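Local coordinates for putative pore-forming toxin (PDB 3KOG), which is of unproven function but may be a pore-forming toxin, and is probably exported as a lipoprotein, at residues A[40-45]-A[60-65]; A[192-197]-A[211-216]; A[130-135]-A[183-188]; A[19-24]-A[88-93]. One frame throughout, in Å; residues are numbered along the deposited sequence. Where two conformers were deposited one is given.

Overall arrangement
Strand 18-27 opens the fold and pairs in parallel with strand 85-94, so that interaction 4 closes a long loop over the N-terminal region. Within that loop lies interaction 1, where strands 39-42 and 58-66 join in a small sheet that packs directly on the pair of interaction 4; the centres of the two contacts are about 10 Å apart. Further along, interaction 3 brings together strands 126-143 and 179-198, and interaction 2 then joins strand 179-198 to strand 207-225 in a hairpin. These follow in series without crossing, and they touch where Tyr216 packs against Lys135. Strand 207-225 also borders 85-94, linking both halves in one mixed sheet.

Interaction 1: residues A[40-45]-A[60-65]; sequences ISFSKG and ININAK
Around the ring of Phe42, Ile60 CG2 sits at the edge, near the ring plane and 4.3 Å from Phe42 CD2, while Ile62 CG1 comes up obliquely to the same carbon at 4.0 Å. The ring belongs to the edge strand 39-42 of a three-stranded antiparallel sheet with 58-66 in its middle. This sheet packs on strands 18-27 and 85-94 as in a beta sandwich, consistent with the placing of the DUF3869 family in the transthyretin clan. Pro23 and Tyr49 also touch Phe42. On the same face, Ile40 lies beside Ile62 with both side chains pointing the same way; their CG2 methyls, each anti to its own backbone N, meet at 3.8 Å. Ala64, opposite Ile40, continues this apolar row, which rests on Val25 and Ile92 of the facing strands.

The backbones are held by the hydrogen-bonded pair Ser41 and Asn63, with Ser41 N to Asn63 O at 2.8 Å and Asn63 N to Ser41 O at 2.9 Å. At Ser43 the chain turns off the strand. Its N still donates to Asn61 O at 2.9 Å, but the return bond reaches a side chain in place of a carbonyl: with chi1 at 59°, Ser43 OG lies between its own N and carbonyl carbon and accepts from Asn61 N at 2.9 Å, the N-H...O angle being 167°.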
loop_
_atom_site.group_PDB
_atom_site.type_symbol
_atom_site.label_atom_id
_atom_site.label_comp_id
_atom_site.label_asym_id
_atom_site.label_seq_id
_atom_site.Cartn_x
_atom_site.Cartn_y
_atom_site.Cartn_z
ATOM N N ILE A 40 -13.938 4.725 -11.910
ATOM C CA ILE A 40 -13.391 4.047 -10.765
ATOM C C ILE A 40 -14.146 4.396 -9.517
ATOM O O ILE A 40 -14.364 5.571 -9.235
ATOM C CB ILE A 40 -11.887 4.390 -10.568
ATOM C CG1 ILE A 40 -11.121 3.955 -11.822
ATOM C CG2 ILE A 40 -11.337 3.675 -9.348
ATOM C CD1 ILE A 40 -9.629 4.329 -11.811
ATOM N N SER A 41 -14.466 3.385 -8.709
ATOM C CA SER A 41 -15.180 3.624 -7.487
ATOM C C SER A 41 -14.535 2.901 -6.308
ATOM O O SER A 41 -14.009 1.775 -6.434
ATOM C CB SER A 41 -16.652 3.211 -7.646
ATOM O OG SER A 41 -16.753 1.825 -7.910
ATOM N N PHE A 42 -14.529 3.578 -5.173
ATOM C CA PHE A 42 -14.067 3.031 -3.912
ATOM C C PHE A 42 -15.288 2.715 -3.077
ATOM O O PHE A 42 -16.118 3.600 -2.929
ATOM C CB PHE A 42 -13.265 4.078 -3.144
ATOM C CG PHE A 42 -11.989 4.497 -3.794
ATOM C CD1 PHE A 42 -11.980 5.485 -4.757
ATOM C CD2 PHE A 42 -10.793 3.860 -3.466
ATOM C CE1 PHE A 42 -10.768 5.874 -5.399
ATOM C CE2 PHE A 42 -9.584 4.259 -4.056
ATOM C CZ PHE A 42 -9.569 5.278 -4.996
ATOM N N SER A 43 -15.401 1.493 -2.531
ATOM C CA SER A 43 -16.473 1.106 -1.616
ATOM C C SER A 43 -16.668 2.048 -0.443
ATOM O O SER A 43 -17.791 2.298 -0.066
ATOM C CB SER A 43 -16.300 -0.325 -1.036
ATOM O OG SER A 43 -15.089 -0.438 -0.335
ATOM N N LYS A 44 -15.566 2.533 0.092
ATOM C CA LYS A 44 -15.573 3.541 1.120
ATOM C C LYS A 44 -14.341 4.399 0.866
ATOM O O LYS A 44 -13.246 3.902 0.543
ATOM C CB LYS A 44 -15.580 2.913 2.556
ATOM C CG LYS A 44 -16.999 2.402 2.947
ATOM C CD LYS A 44 -17.181 1.834 4.347
ATOM C CE LYS A 44 -18.658 1.748 4.651
ATOM N NZ LYS A 44 -19.316 0.724 3.891
ATOM N N GLY A 45 -14.560 5.711 0.972
ATOM C CA GLY A 45 -13.517 6.674 0.960
ATOM C C GLY A 45 -13.056 7.072 -0.425
ATOM O O GLY A 45 -13.657 6.654 -1.419
ATOM N N ILE A 60 -11.053 -2.463 1.637
ATOM C CA ILE A 60 -11.700 -1.529 0.684
ATOM C C ILE A 60 -11.811 -2.282 -0.643
ATOM O O ILE A 60 -10.837 -2.911 -1.061
ATOM C CB ILE A 60 -10.799 -0.289 0.430
ATOM C CG1 ILE A 60 -10.431 0.420 1.763
ATOM C CG2 ILE A 60 -11.451 0.698 -0.587
ATOM C CD1 ILE A 60 -11.669 0.885 2.567
ATOM N N ASN A 61 -12.962 -2.213 -1.292
ATOM C CA ASN A 61 -13.136 -2.827 -2.583
ATOM C C ASN A 61 -13.101 -1.702 -3.624
ATOM O O ASN A 61 -13.775 -0.663 -3.482
ATOM C CB ASN A 61 -14.455 -3.596 -2.661
ATOM C CG ASN A 61 -14.445 -4.881 -1.846
ATOM O OD1 ASN A 61 -13.485 -5.211 -1.173
ATOM N ND2 ASN A 61 -15.542 -5.596 -1.892
ATOM N N ILE A 62 -12.319 -1.900 -4.667
ATOM C CA ILE A 62 -12.243 -0.905 -5.761
ATOM C C ILE A 62 -12.852 -1.508 -7.018
ATOM O O ILE A 62 -12.444 -2.582 -7.396
ATOM C CB ILE A 62 -10.812 -0.492 -6.036
ATOM C CG1 ILE A 62 -10.179 0.139 -4.792
ATOM C CG2 ILE A 62 -10.773 0.629 -7.100
ATOM C CD1 ILE A 62 -9.321 -0.806 -4.005
ATOM N N ASN A 63 -13.834 -0.838 -7.617
ATOM C CA ASN A 63 -14.438 -1.301 -8.844
ATOM C C ASN A 63 -14.069 -0.361 -9.997
ATOM O O ASN A 63 -13.880 0.852 -9.782
ATOM C CB ASN A 63 -15.962 -1.375 -8.707
ATOM C CG ASN A 63 -16.423 -2.616 -7.944
ATOM O OD1 ASN A 63 -16.257 -2.715 -6.729
ATOM N ND2 ASN A 63 -17.016 -3.559 -8.664
ATOM N N ALA A 64 -13.945 -0.918 -11.184
ATOM C CA ALA A 64 -13.668 -0.109 -12.380
ATOM C C ALA A 64 -14.536 -0.538 -13.544
ATOM O O ALA A 64 -14.915 -1.697 -13.618
ATOM C CB ALA A 64 -12.193 -0.245 -12.745
ATOM N N LYS A 65 -14.851 0.391 -14.446
ATOM C CA LYS A 65 -15.713 0.137 -15.614
ATOM C C LYS A 65 -15.063 0.871 -16.777
ATOM O O LYS A 65 -14.659 2.039 -16.624
ATOM C CB LYS A 65 -17.141 0.719 -15.472
ATOM C CG LYS A 65 -18.059 0.111 -14.434
ATOM C CD LYS A 65 -19.513 0.705 -14.606
HETATM O O HOH W 1 -16.328 -0.261 -5.212
#

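Interaction 2: residues A[192-197]-A[211-216]; sequences SVYQII and FTVDSY
Val213 O is gripped by two donors, Ser192 N across the strands at 2.9 Å and water 2 at 3.0 Å. The same water lies 2.7 Å from Ser192 OG and 2.8 Å from Ser215 OG, so it links both serine hydroxyls and the carbonyl. Ser192 OG is further engaged by Ser105 and Glu102 of strand 98-120. Val213 N completes the pair by donating to Ser192 O. Two residues on, Tyr194 N and Phe211 O form a nearly straight bond of 2.8 Å, with an N-H...O angle of 177°, answered by Phe211 N to Tyr194 O.

These bonds join the two arms of a long antiparallel hairpin, strands 179-198 and 207-225, whose N-to-C directions here diverge from strict antiparallel, at 143°. Phe211 carries most of the side-chain contact. Its CG lies between the backbone N and the carbonyl carbon, and the ring lies against Tyr194, whose CB stands over one face, displaced toward the rim and 3.5 Å from Phe211 CZ. The two rings are nearly parallel, their planes 15° apart, yet so far slid that they barely overlap; Tyr159 meets both. Ile196 crosses Phe211 at about a right angle and brings CG1 to the ring edge, 3.7 Å from Phe211 CE1, with Ile156 of helix 150-158 touching both residues. Farther along the tyrosine ring, Tyr194 CE1 meets Val213 CG2 at 3.7 Å, obliquely and on the side where Phe211 lies.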
loop_
_atom_site.group_PDB
_atom_site.type_symbol
_atom_site.label_atom_id
_atom_site.label_comp_id
_atom_site.label_asym_id
_atom_site.label_seq_id
_atom_site.Cartn_x
_atom_site.Cartn_y
_atom_site.Cartn_z
ATOM N N SER A 192 0.821 -13.285 -2.645
ATOM C CA SER A 192 -0.581 -13.495 -2.969
ATOM C C SER A 192 -0.746 -14.511 -4.091
ATOM O O SER A 192 -0.014 -14.470 -5.075
ATOM C CB SER A 192 -1.221 -12.161 -3.357
ATOM O OG SER A 192 -1.094 -11.165 -2.324
ATOM N N VAL A 193 -1.739 -15.368 -3.969
ATOM C CA VAL A 193 -2.025 -16.401 -4.958
ATOM C C VAL A 193 -3.337 -15.980 -5.599
ATOM O O VAL A 193 -4.296 -15.662 -4.889
ATOM C CB VAL A 193 -2.193 -17.795 -4.307
ATOM C CG1 VAL A 193 -2.729 -18.828 -5.323
ATOM C CG2 VAL A 193 -0.879 -18.255 -3.607
ATOM N N TYR A 194 -3.354 -15.956 -6.931
ATOM C CA TYR A 194 -4.498 -15.589 -7.716
ATOM C C TYR A 194 -4.917 -16.748 -8.602
ATOM O O TYR A 194 -4.075 -17.490 -9.122
ATOM C CB TYR A 194 -4.197 -14.403 -8.653
ATOM C CG TYR A 194 -3.896 -13.089 -7.976
ATOM C CD1 TYR A 194 -2.634 -12.806 -7.504
ATOM C CD2 TYR A 194 -4.920 -12.158 -7.692
ATOM C CE1 TYR A 194 -2.374 -11.598 -6.854
ATOM C CE2 TYR A 194 -4.632 -10.981 -7.027
ATOM C CZ TYR A 194 -3.363 -10.723 -6.619
ATOM O OH TYR A 194 -3.081 -9.537 -5.931
ATOM N N GLN A 195 -6.223 -16.857 -8.846
ATOM C CA GLN A 195 -6.718 -17.663 -9.958
ATOM C C GLN A 195 -7.349 -16.741 -10.992
ATOM O O GLN A 195 -8.001 -15.702 -10.654
ATOM C CB GLN A 195 -7.775 -18.664 -9.509
ATOM C CG GLN A 195 -7.248 -19.798 -8.697
ATOM C CD GLN A 195 -8.314 -20.863 -8.533
ATOM O OE1 GLN A 195 -9.434 -20.563 -8.179
ATOM N NE2 GLN A 195 -7.979 -22.090 -8.827
ATOM N N ILE A 196 -7.165 -17.123 -12.245
ATOM C CA ILE A 196 -7.857 -16.492 -13.339
ATOM C C ILE A 196 -9.060 -17.379 -13.622
ATOM O O ILE A 196 -8.906 -18.573 -13.817
ATOM C CB ILE A 196 -6.968 -16.341 -14.559
ATOM C CG1 ILE A 196 -5.841 -15.357 -14.206
ATOM C CG2 ILE A 196 -7.827 -15.849 -15.763
ATOM C CD1 ILE A 196 -4.729 -15.291 -15.186
ATOM N N ILE A 197 -10.247 -16.789 -13.604
ATOM C CA ILE A 197 -11.506 -17.542 -13.670
ATOM C C ILE A 197 -12.407 -17.019 -14.795
ATOM O O ILE A 197 -12.483 -15.830 -15.047
ATOM C CB ILE A 197 -12.286 -17.484 -12.334
ATOM C CG1 ILE A 197 -11.417 -17.992 -11.201
ATOM C CG2 ILE A 197 -13.609 -18.333 -12.434
ATOM C CD1 ILE A 197 -11.986 -17.685 -9.838
ATOM N N PHE A 211 -1.461 -18.180 -10.411
ATOM C CA PHE A 211 -0.132 -17.562 -10.352
ATOM C C PHE A 211 0.061 -16.903 -9.001
ATOM O O PHE A 211 -0.937 -16.593 -8.284
ATOM C CB PHE A 211 0.083 -16.595 -11.512
ATOM C CG PHE A 211 -0.855 -15.393 -11.511
ATOM C CD1 PHE A 211 -2.133 -15.508 -11.997
ATOM C CD2 PHE A 211 -0.418 -14.181 -11.057
ATOM C CE1 PHE A 211 -3.007 -14.424 -12.015
ATOM C CE2 PHE A 211 -1.258 -13.079 -11.078
ATOM C CZ PHE A 211 -2.559 -13.215 -11.566
ATOM N N THR A 212 1.338 -16.745 -8.623
ATOM C CA THR A 212 1.681 -16.196 -7.321
ATOM C C THR A 212 2.496 -14.922 -7.501
ATOM O O THR A 212 3.431 -14.878 -8.305
ATOM C CB THR A 212 2.467 -17.227 -6.485
ATOM O OG1 THR A 212 1.666 -18.416 -6.325
ATOM C CG2 THR A 212 2.838 -16.623 -5.095
ATOM N N VAL A 213 2.134 -13.904 -6.739
ATOM C CA VAL A 213 2.760 -12.588 -6.833
ATOM C C VAL A 213 3.422 -12.128 -5.528
ATOM O O VAL A 213 2.780 -12.141 -4.468
ATOM C CB VAL A 213 1.736 -11.554 -7.198
ATOM C CG1 VAL A 213 2.411 -10.182 -7.378
ATOM C CG2 VAL A 213 0.950 -12.021 -8.476
ATOM N N ASP A 214 4.663 -11.662 -5.623
ATOM C CA ASP A 214 5.243 -10.915 -4.525
ATOM C C ASP A 214 5.108 -9.436 -4.824
ATOM O O ASP A 214 5.526 -8.956 -5.879
ATOM C CB ASP A 214 6.737 -11.228 -4.316
ATOM C CG ASP A 214 6.991 -12.537 -3.587
ATOM O OD1 ASP A 214 6.066 -13.172 -3.004
ATOM O OD2 ASP A 214 8.178 -12.885 -3.532
ATOM N N SER A 215 4.463 -8.719 -3.923
ATOM C CA SER A 215 4.249 -7.294 -4.090
ATOM C C SER A 215 4.826 -6.566 -2.863
ATOM O O SER A 215 4.819 -7.088 -1.733
ATOM C CB SER A 215 2.761 -6.923 -4.270
ATOM O OG SER A 215 1.947 -7.326 -3.212
ATOM N N TYR A 216 5.289 -5.356 -3.120
ATOM C CA TYR A 216 6.075 -4.612 -2.161
ATOM C C TYR A 216 5.481 -3.267 -1.932
ATOM O O TYR A 216 5.024 -2.647 -2.862
ATOM C CB TYR A 216 7.507 -4.432 -2.654
ATOM C CG TYR A 216 8.224 -5.739 -2.832
ATOM C CD1 TYR A 216 8.106 -6.463 -4.020
ATOM C CD2 TYR A 216 8.959 -6.282 -1.798
ATOM C CE1 TYR A 216 8.696 -7.670 -4.169
ATOM C CE2 TYR A 216 9.592 -7.501 -1.946
ATOM C CZ TYR A 216 9.460 -8.179 -3.142
ATOM O OH TYR A 216 10.056 -9.397 -3.297
HETATM O O HOH W 2 0.975 -9.901 -3.617
#

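Interaction 3: residues A[130-135]-A[183-188]; sequences VTYTKK and VFVDYM
Lys135 and Tyr187 make the close end of this contact, whereas Val130 and Val183 at the other end meet only through methyl tips, at looser distances. Lys135 CB stands over the centre of the Tyr187 ring, 3.8 Å from its centroid and 8° off the ring normal, a CH-pi contact. The lysine chain runs on extended with CG anti to the backbone N, and Lys135 CD comes within 3.9 Å of Tyr187 CD2. Thr133 adds its carbonyl at the ring edge: Thr133 O lies 3.0 Å from Tyr187 OH, although another acceptor also competes for that one proton. Thr133 CB rests 3.6 Å from the same hydroxyl.

Toward the other end the packing slackens. Tyr132 CB and Val185 CG2 are 4.2 Å apart, both on buried residues, and the partly exposed Val130 and Val183 reach toward each other tip to tip, their CG1 methyls also 4.2 Å apart. No backbone bond joins the two segments, which run in nearly the same direction at 12°, their axes 8.0 Å apart. Each strand pairs instead with 207-225, so the two flank it and their side chains meet across it.

The chemistry of Lys135 is thus divided: its methylenes lie against the aromatic face, while NZ continues past the ring to a salt bridge with Glu110, so the ring meets the aliphatic part of the chain and not the charge.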
loop_
_atom_site.group_PDB
_atom_site.type_symbol
_atom_site.label_atom_id
_atom_site.label_comp_id
_atom_site.label_asym_id
_atom_site.label_seq_id
_atom_site.Cartn_x
_atom_site.Cartn_y
_atom_site.Cartn_z
ATOM N N VAL A 130 11.885 14.470 6.542
ATOM C CA VAL A 130 12.202 13.069 6.424
ATOM C C VAL A 130 12.151 12.701 4.950
ATOM O O VAL A 130 11.091 12.721 4.325
ATOM C CB VAL A 130 11.191 12.229 7.224
ATOM C CG1 VAL A 130 11.479 10.727 7.065
ATOM C CG2 VAL A 130 11.236 12.674 8.700
ATOM N N THR A 131 13.318 12.406 4.401
ATOM C CA THR A 131 13.381 11.864 3.060
ATOM C C THR A 131 13.646 10.365 3.135
ATOM O O THR A 131 14.551 9.910 3.837
ATOM C CB THR A 131 14.409 12.596 2.194
ATOM O OG1 THR A 131 14.162 14.003 2.284
ATOM C CG2 THR A 131 14.267 12.155 0.743
ATOM N N TYR A 132 12.819 9.607 2.417
ATOM C CA TYR A 132 12.786 8.142 2.533
ATOM C C TYR A 132 12.760 7.535 1.123
ATOM O O TYR A 132 12.268 8.186 0.182
ATOM C CB TYR A 132 11.614 7.693 3.495
ATOM C CG TYR A 132 10.181 7.497 2.922
ATOM C CD1 TYR A 132 9.796 6.271 2.419
ATOM C CD2 TYR A 132 9.206 8.502 2.964
ATOM C CE1 TYR A 132 8.519 6.047 1.889
ATOM C CE2 TYR A 132 7.876 8.278 2.441
ATOM C CZ TYR A 132 7.548 7.044 1.900
ATOM O OH TYR A 132 6.282 6.718 1.343
ATOM N N THR A 133 13.344 6.334 0.967
ATOM C CA THR A 133 13.166 5.517 -0.241
ATOM C C THR A 133 11.928 4.580 -0.202
ATOM O O THR A 133 11.921 3.583 0.505
ATOM C CB THR A 133 14.383 4.618 -0.530
ATOM O OG1 THR A 133 15.595 5.360 -0.395
ATOM C CG2 THR A 133 14.275 4.078 -1.938
ATOM N N LYS A 134 10.913 4.913 -0.996
ATOM C CA LYS A 134 9.717 4.095 -1.248
ATOM C C LYS A 134 10.053 2.878 -2.159
ATOM O O LYS A 134 10.402 3.075 -3.342
ATOM C CB LYS A 134 8.680 5.012 -1.930
ATOM C CG LYS A 134 7.213 4.577 -2.017
ATOM C CD LYS A 134 6.495 5.498 -3.064
ATOM C CE LYS A 134 4.944 5.471 -3.023
ATOM N N LYS A 135 9.984 1.645 -1.613
ATOM C CA LYS A 135 10.048 0.403 -2.399
ATOM C C LYS A 135 8.612 -0.009 -2.715
ATOM O O LYS A 135 7.776 -0.105 -1.804
ATOM C CB LYS A 135 10.789 -0.714 -1.644
ATOM C CG LYS A 135 11.034 -1.992 -2.516
ATOM C CD LYS A 135 11.582 -3.191 -1.698
ATOM C CE LYS A 135 12.139 -4.293 -2.613
ATOM N NZ LYS A 135 12.938 -5.371 -1.921
ATOM N N VAL A 183 13.154 7.563 13.111
ATOM C CA VAL A 183 12.212 7.118 12.084
ATOM C C VAL A 183 12.514 5.674 11.692
ATOM O O VAL A 183 13.627 5.344 11.400
ATOM C CB VAL A 183 12.273 8.041 10.853
ATOM C CG1 VAL A 183 11.247 7.594 9.792
ATOM C CG2 VAL A 183 12.015 9.493 11.268
ATOM N N PHE A 184 11.476 4.848 11.638
ATOM C CA PHE A 184 11.529 3.538 10.986
ATOM C C PHE A 184 10.925 3.580 9.587
ATOM O O PHE A 184 9.965 4.293 9.334
ATOM C CB PHE A 184 10.800 2.456 11.797
ATOM C CG PHE A 184 11.447 2.097 13.087
ATOM C CD1 PHE A 184 11.206 2.839 14.244
ATOM C CD2 PHE A 184 12.220 0.964 13.172
ATOM C CE1 PHE A 184 11.807 2.459 15.477
ATOM C CE2 PHE A 184 12.834 0.607 14.367
ATOM C CZ PHE A 184 12.605 1.369 15.514
ATOM N N VAL A 185 11.527 2.829 8.683
ATOM C CA VAL A 185 10.967 2.541 7.376
ATOM C C VAL A 185 10.900 1.028 7.240
ATOM O O VAL A 185 11.922 0.342 7.347
ATOM C CB VAL A 185 11.809 3.159 6.247
ATOM C CG1 VAL A 185 11.222 2.797 4.876
ATOM C CG2 VAL A 185 11.909 4.683 6.443
ATOM N N ASP A 186 9.697 0.491 6.998
ATOM C CA ASP A 186 9.536 -0.916 6.819
ATOM C C ASP A 186 9.136 -1.209 5.389
ATOM O O ASP A 186 8.183 -0.644 4.916
ATOM C CB ASP A 186 8.479 -1.464 7.753
ATOM C CG ASP A 186 8.940 -1.475 9.221
ATOM O OD1 ASP A 186 8.843 -0.436 9.869
ATOM O OD2 ASP A 186 9.396 -2.517 9.711
ATOM N N TYR A 187 9.854 -2.128 4.754
ATOM C CA TYR A 187 9.486 -2.680 3.479
ATOM C C TYR A 187 8.735 -3.952 3.717
ATOM O O TYR A 187 9.226 -4.858 4.340
ATOM C CB TYR A 187 10.734 -2.982 2.636
ATOM C CG TYR A 187 11.590 -1.812 2.255
ATOM C CD1 TYR A 187 11.111 -0.526 2.269
ATOM C CD2 TYR A 187 12.885 -2.024 1.794
ATOM C CE1 TYR A 187 11.884 0.520 1.890
ATOM C CE2 TYR A 187 13.672 -0.972 1.405
ATOM C CZ TYR A 187 13.153 0.314 1.484
ATOM O OH TYR A 187 13.906 1.403 1.094
HETATM N N MSE A 188 7.513 -3.990 3.210
HETATM C CA MSE A 188 6.573 -5.070 3.358
HETATM C C MSE A 188 6.587 -5.891 2.034
HETATM O O MSE A 188 6.613 -5.305 0.930
HETATM C CB MSE A 188 5.159 -4.478 3.546
HETATM C CG MSE A 188 5.004 -3.399 4.653
HETATM SE SE MSE A 188 5.589 -4.098 6.350
HETATM C CE MSE A 188 4.486 -5.663 6.456
#

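Interaction 4: residues A[19-24]-A[88-93]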
loop_
_atom_site.group_PDB
_atom_site.type_symbol
_atom_site.label_atom_id
_atom_site.label_comp_id
_atom_site.label_asym_id
_atom_site.label_seq_id
_atom_site.Cartn_x
_atom_site.Cartn_y
_atom_site.Cartn_z
ATOM N N PHE A 19 -2.986 6.359 5.094
ATOM C CA PHE A 19 -2.721 5.291 4.160
ATOM C C PHE A 19 -3.389 5.627 2.837
ATOM O O PHE A 19 -4.554 6.054 2.846
ATOM C CB PHE A 19 -3.204 3.959 4.685
ATOM C CG PHE A 19 -2.623 2.784 3.937
ATOM C CD1 PHE A 19 -1.385 2.279 4.288
ATOM C CD2 PHE A 19 -3.314 2.211 2.914
ATOM C CE1 PHE A 19 -0.842 1.234 3.620
ATOM C CE2 PHE A 19 -2.787 1.144 2.208
ATOM C CZ PHE A 19 -1.507 0.657 2.587
ATOM N N ILE A 20 -2.614 5.538 1.748
ATOM C CA ILE A 20 -3.096 5.835 0.387
ATOM C C ILE A 20 -3.144 4.599 -0.464
ATOM O O ILE A 20 -2.161 3.873 -0.594
ATOM C CB ILE A 20 -2.239 6.924 -0.254
ATOM C CG1 ILE A 20 -2.323 8.209 0.609
ATOM C CG2 ILE A 20 -2.689 7.228 -1.700
ATOM C CD1 ILE A 20 -1.267 9.277 0.221
ATOM N N ILE A 21 -4.306 4.348 -1.050
ATOM C CA ILE A 21 -4.493 3.300 -2.003
ATOM C C ILE A 21 -4.586 3.867 -3.413
ATOM O O ILE A 21 -5.408 4.784 -3.698
ATOM C CB ILE A 21 -5.848 2.528 -1.711
ATOM C CG1 ILE A 21 -5.788 1.765 -0.379
ATOM C CG2 ILE A 21 -6.164 1.528 -2.926
ATOM C CD1 ILE A 21 -7.214 1.364 0.161
ATOM N N THR A 22 -3.750 3.362 -4.296
ATOM C CA THR A 22 -3.699 3.827 -5.676
ATOM C C THR A 22 -4.115 2.720 -6.650
ATOM O O THR A 22 -3.353 1.806 -6.939
ATOM C CB THR A 22 -2.291 4.369 -6.037
ATOM O OG1 THR A 22 -1.935 5.441 -5.133
ATOM C CG2 THR A 22 -2.250 4.875 -7.466
ATOM N N PRO A 23 -5.337 2.821 -7.198
ATOM C CA PRO A 23 -5.792 1.855 -8.191
ATOM C C PRO A 23 -5.091 2.065 -9.530
ATOM O O PRO A 23 -4.817 3.207 -9.922
ATOM C CB PRO A 23 -7.309 2.153 -8.336
ATOM C CG PRO A 23 -7.618 3.160 -7.348
ATOM C CD PRO A 23 -6.398 3.766 -6.815
ATOM N N VAL A 24 -4.732 0.950 -10.157
ATOM C CA VAL A 24 -4.204 0.881 -11.500
ATOM C C VAL A 24 -5.154 -0.068 -12.278
ATOM O O VAL A 24 -5.322 -1.231 -11.850
ATOM C CB VAL A 24 -2.804 0.285 -11.497
ATOM C CG1 VAL A 24 -2.267 0.185 -12.947
ATOM C CG2 VAL A 24 -1.839 1.080 -10.570
ATOM N N LYS A 88 -0.149 1.791 -0.994
ATOM C CA LYS A 88 -0.113 0.500 -1.726
ATOM C C LYS A 88 -0.855 0.735 -3.026
ATOM O O LYS A 88 -1.896 1.416 -3.017
ATOM C CB LYS A 88 -0.901 -0.549 -0.915
ATOM C CG LYS A 88 -0.443 -1.987 -1.066
ATOM C CD LYS A 88 -1.411 -2.980 -0.346
ATOM C CE LYS A 88 -1.895 -2.587 1.086
ATOM N NZ LYS A 88 -2.090 -3.706 2.085
ATOM N N GLU A 89 -0.352 0.175 -4.102
ATOM C CA GLU A 89 -1.066 0.123 -5.376
ATOM C C GLU A 89 -1.945 -1.092 -5.435
ATOM O O GLU A 89 -1.614 -2.113 -4.817
ATOM C CB GLU A 89 -0.076 0.043 -6.558
ATOM C CG GLU A 89 0.641 1.314 -6.778
ATOM C CD GLU A 89 1.404 1.356 -8.113
ATOM O OE1 GLU A 89 1.744 0.282 -8.652
ATOM O OE2 GLU A 89 1.653 2.495 -8.603
ATOM N N VAL A 90 -3.070 -1.007 -6.139
ATOM C CA VAL A 90 -3.894 -2.189 -6.330
ATOM C C VAL A 90 -4.270 -2.263 -7.787
ATOM O O VAL A 90 -4.712 -1.264 -8.382
ATOM C CB VAL A 90 -5.163 -2.169 -5.449
ATOM C CG1 VAL A 90 -6.027 -0.947 -5.733
ATOM C CG2 VAL A 90 -5.962 -3.527 -5.573
ATOM N N THR A 91 -4.077 -3.442 -8.358
ATOM C CA THR A 91 -4.368 -3.693 -9.771
ATOM C C THR A 91 -5.812 -4.216 -9.895
ATOM O O THR A 91 -6.217 -5.170 -9.178
ATOM C CB THR A 91 -3.396 -4.735 -10.336
ATOM O OG1 THR A 91 -2.057 -4.219 -10.290
ATOM C CG2 THR A 91 -3.726 -5.142 -11.806
ATOM N N ILE A 92 -6.567 -3.582 -10.781
ATOM C CA ILE A 92 -7.865 -4.025 -11.189
ATOM C C ILE A 92 -7.770 -4.516 -12.646
ATOM O O ILE A 92 -7.452 -3.765 -13.571
ATOM C CB ILE A 92 -8.942 -2.926 -11.052
ATOM C CG1 ILE A 92 -8.990 -2.393 -9.608
ATOM C CG2 ILE A 92 -10.272 -3.461 -11.459
ATOM C CD1 ILE A 92 -8.397 -1.051 -9.512
ATOM N N ILE A 93 -8.086 -5.777 -12.854
ATOM C CA ILE A 93 -8.114 -6.390 -14.198
ATOM C C ILE A 93 -9.498 -6.278 -14.820
ATOM O O ILE A 93 -10.481 -6.733 -14.245
ATOM C CB ILE A 93 -7.767 -7.919 -14.091
ATOM C CG1 ILE A 93 -6.356 -8.096 -13.516
ATOM C CG2 ILE A 93 -7.950 -8.688 -15.463
ATOM C CD1 ILE A 93 -5.278 -7.476 -14.310
#
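Lys88 winds round the edge of the Phe19 ring. Its CB lies 3.8 Å from Phe19 CZ; CG stands anti to the backbone N and leads outward to CD; a bend at chi3 (-44°) then brings CE back to the ring edge, 3.6 Å from Phe19 CZ. NZ goes on to Thr76 O of strand 69-77, to which it is hydrogen-bonded. The two residues sit where strands 18-27 and 85-94 run side by side as a parallel pair, in a mixed sheet whose other pairings are antiparallel; the small sheet 39-42, 58-66 and 69-77 packs on this pair of strands, as in a beta sandwich.

Five backbone bonds join the pair. Lys88 is held through N to Ile20 O and through O by Thr22 N, and Val90 repeats the pattern with Thr22 O and Val24 N before Ile92 N closes on Val24 O. Val90 N approaches Thr22 O from well above the carbonyl plane, 44° out of it. Pro23, which has no N-H to offer, falls between the bonding residues Thr22 and Val24.

On the other face from Thr22, Val90 CG1 sits between its own N and carbonyl carbon (chi1 59°), which places it 3.7 Å from Ile21 CG2. Across the sheet, Val24 CG2 passes Glu89 CD at 4.1 Å, while the carboxylate of Glu89 is salt-bridged to Arg164. Beyond Val90, Ile92 CD1 comes up to the CB corner of the proline, 3.6 Å from Pro23 CB.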